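Local coordinates for rRNA N-glycosidase (Bougainvillea spectabilis, PDB 3CTK), which belongs to the ribosome-inactivating proteins, a plant family with a mixed beta-sheet packed against helices, at residues A[70-74]-A[152-156]. Sequence-based numbering, arbitrary orientation.
Sequences YVVGY and IAKFF
Y74 and F155 meet edge to face in an aromatic cluster that F156 completes. The cluster joins the mixed six-stranded sheet of the ribosome-inactivating protein fold to helix 149-168. F155 brings its CE2 edge over one face of the Y74 ring, near the rim. The ring centroids are 5.3 Å apart and the planes stand at 74°. F156 comes to the edge of the same tyrosine ring. F156 CZ lies 3.4 Å from Y74 CD1, and the planes are inclined at 58°. The Y74 chi1 of 62° sets CG between the backbone N and the carbonyl carbon, and the ring reaches from the strand to the helix. F156 also reaches back to the strand. V71 CG1 sits at the edge of the F156 ring, 3.7 Å from F156 CE2, and G73 CA lies near the same rim. All six touching residues are buried. Helix 132-142 adds I142, which touches both Y74 and F155, while V60 of the neighbouring strand 59-65 also packs on Y74. At the far end of the tyrosine, I152 CG1 lies 3.6 Å from Y74 OH, with I152 CG2 and CD1 equally close to that oxygen.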
ATOM      1  N   TYR A  70       3.633   1.549  -5.040  1.00  7.75           N
ATOM      2  CA  TYR A  70       2.936   2.826  -4.873  1.00  7.02           C
ATOM      3  C   TYR A  70       1.555   2.773  -5.522  1.00  7.51           C
ATOM      4  O   TYR A  70       1.418   2.310  -6.652  1.00  5.58           O
ATOM      5  CB  TYR A  70       3.684   3.974  -5.563  1.00  9.14           C
ATOM      6  CG  TYR A  70       4.941   4.486  -4.901  1.00 12.42           C
ATOM      7  CD1 TYR A  70       5.560   5.648  -5.373  1.00 13.90           C
ATOM      8  CD2 TYR A  70       5.527   3.818  -3.829  1.00 12.33           C
ATOM      9  CE1 TYR A  70       6.726   6.130  -4.798  1.00 16.01           C
ATOM     10  CE2 TYR A  70       6.703   4.295  -3.242  1.00 15.50           C
ATOM     11  CZ  TYR A  70       7.294   5.451  -3.735  1.00 16.67           C
ATOM     12  OH  TYR A  70       8.454   5.932  -3.177  1.00 19.62           O
ATOM     13  N   VAL A  71       0.536   3.246  -4.814  1.00  5.87           N
ATOM     14  CA  VAL A  71      -0.800   3.307  -5.394  1.00  5.04           C
ATOM     15  C   VAL A  71      -0.728   4.555  -6.276  1.00  5.25           C
ATOM     16  O   VAL A  71      -0.243   5.597  -5.831  1.00  4.72           O
ATOM     17  CB  VAL A  71      -1.884   3.489  -4.306  1.00  6.83           C
ATOM     18  CG1 VAL A  71      -3.203   3.934  -4.941  1.00  7.06           C
ATOM     19  CG2 VAL A  71      -2.093   2.173  -3.564  1.00  5.66           C
ATOM     20  N   VAL A  72      -1.175   4.455  -7.525  1.00  4.50           N
ATOM     21  CA  VAL A  72      -1.121   5.602  -8.432  1.00  4.13           C
ATOM     22  C   VAL A  72      -2.498   6.173  -8.776  1.00  4.49           C
ATOM     23  O   VAL A  72      -2.604   7.291  -9.282  1.00  4.16           O
ATOM     24  CB  VAL A  72      -0.377   5.248  -9.749  1.00  4.10           C
ATOM     25  CG1 VAL A  72       1.075   4.903  -9.452  1.00  5.98           C
ATOM     26  CG2 VAL A  72      -1.065   4.086 -10.444  1.00  4.30           C
ATOM     27  N   GLY A  73      -3.548   5.409  -8.489  1.00  3.58           N
ATOM     28  CA  GLY A  73      -4.893   5.872  -8.783  1.00  2.52           C
ATOM     29  C   GLY A  73      -5.891   4.740  -8.698  1.00  3.17           C
ATOM     30  O   GLY A  73      -5.548   3.634  -8.280  1.00  3.78           O
ATOM     31  N   TYR A  74      -7.132   5.008  -9.081  1.00  2.67           N
ATOM     32  CA  TYR A  74      -8.166   3.985  -9.044  1.00  2.93           C
ATOM     33  C   TYR A  74      -9.256   4.291 -10.050  1.00  5.27           C
ATOM     34  O   TYR A  74      -9.309   5.382 -10.619  1.00  6.81           O
ATOM     35  CB  TYR A  74      -8.794   3.898  -7.647  1.00  3.25           C
ATOM     36  CG  TYR A  74      -9.489   5.170  -7.201  1.00  4.19           C
ATOM     37  CD1 TYR A  74      -8.785   6.180  -6.543  1.00  4.73           C
ATOM     38  CD2 TYR A  74     -10.847   5.379  -7.466  1.00  4.16           C
ATOM     39  CE1 TYR A  74      -9.410   7.366  -6.159  1.00  5.55           C
ATOM     40  CE2 TYR A  74     -11.484   6.565  -7.087  1.00  6.57           C
ATOM     41  CZ  TYR A  74     -10.759   7.552  -6.434  1.00  6.61           C
ATOM     42  OH  TYR A  74     -11.376   8.730  -6.068  1.00  6.59           O
ATOM     43  N   ILE A 152     -11.353  11.918  -0.828  1.00  3.93           N
ATOM     44  CA  ILE A 152     -10.528  11.017  -1.621  1.00  4.63           C
ATOM     45  C   ILE A 152      -9.169  10.807  -0.950  1.00  4.78           C
ATOM     46  O   ILE A 152      -8.619   9.705  -0.984  1.00  2.59           O
ATOM     47  CB  ILE A 152     -10.349  11.558  -3.056  1.00  3.55           C
ATOM     48  CG1 ILE A 152     -11.700  11.519  -3.778  1.00  5.11           C
ATOM     49  CG2 ILE A 152      -9.332  10.719  -3.816  1.00  5.37           C
ATOM     50  CD1 ILE A 152     -11.717  12.231  -5.128  1.00  4.15           C
ATOM     51  N   ALA A 153      -8.631  11.855  -0.334  1.00  3.18           N
ATOM     52  CA  ALA A 153      -7.347  11.725   0.346  1.00  4.05           C
ATOM     53  C   ALA A 153      -7.490  10.741   1.509  1.00  3.31           C
ATOM     54  O   ALA A 153      -6.579   9.959   1.785  1.00  4.85           O
ATOM     55  CB  ALA A 153      -6.866  13.088   0.858  1.00  3.28           C
ATOM     56  N   LYS A 154      -8.634  10.774   2.188  1.00  3.61           N
ATOM     57  CA  LYS A 154      -8.866   9.865   3.309  1.00  5.02           C
ATOM     58  C   LYS A 154      -8.890   8.424   2.807  1.00  5.53           C
ATOM     59  O   LYS A 154      -8.335   7.528   3.437  1.00  4.86           O
ATOM     60  CB  LYS A 154     -10.186  10.198   4.006  1.00  5.77           C
ATOM     61  CG  LYS A 154     -10.150  11.508   4.786  1.00 10.47           C
ATOM     62  CD  LYS A 154     -11.497  11.851   5.414  1.00 15.37           C
ATOM     63  CE  LYS A 154     -11.899  10.848   6.485  1.00 20.58           C
ATOM     64  NZ  LYS A 154     -12.108   9.470   5.949  1.00 25.06           N
ATOM     65  N   PHE A 155      -9.536   8.204   1.667  1.00  4.74           N
ATOM     66  CA  PHE A 155      -9.596   6.869   1.082  1.00  4.39           C
ATOM     67  C   PHE A 155      -8.178   6.369   0.789  1.00  4.35           C
ATOM     68  O   PHE A 155      -7.823   5.241   1.140  1.00  3.33           O
ATOM     69  CB  PHE A 155     -10.409   6.893  -0.215  1.00  3.70           C
ATOM     70  CG  PHE A 155     -10.204   5.681  -1.078  1.00  3.72           C
ATOM     71  CD1 PHE A 155     -10.658   4.429  -0.667  1.00  4.43           C
ATOM     72  CD2 PHE A 155      -9.521   5.783  -2.287  1.00  5.97           C
ATOM     73  CE1 PHE A 155     -10.431   3.299  -1.445  1.00  4.14           C
ATOM     74  CE2 PHE A 155      -9.289   4.653  -3.076  1.00  5.94           C
ATOM     75  CZ  PHE A 155      -9.744   3.411  -2.654  1.00  5.67           C
ATOM     76  N   PHE A 156      -7.366   7.207   0.148  1.00  4.01           N
ATOM     77  CA  PHE A 156      -5.999   6.806  -0.174  1.00  4.34           C
ATOM     78  C   PHE A 156      -5.206   6.455   1.081  1.00  5.07           C
ATOM     79  O   PHE A 156      -4.504   5.449   1.112  1.00  5.10           O
ATOM     80  CB  PHE A 156      -5.274   7.906  -0.962  1.00  4.35           C
ATOM     81  CG  PHE A 156      -5.570   7.892  -2.440  1.00  4.52           C
ATOM     82  CD1 PHE A 156      -6.163   8.987  -3.060  1.00  5.08           C
ATOM     83  CD2 PHE A 156      -5.250   6.777  -3.212  1.00  7.04           C
ATOM     84  CE1 PHE A 156      -6.434   8.974  -4.427  1.00  6.20           C
ATOM     85  CE2 PHE A 156      -5.517   6.754  -4.580  1.00  7.89           C
ATOM     86  CZ  PHE A 156      -6.110   7.855  -5.190  1.00  5.25           C
TER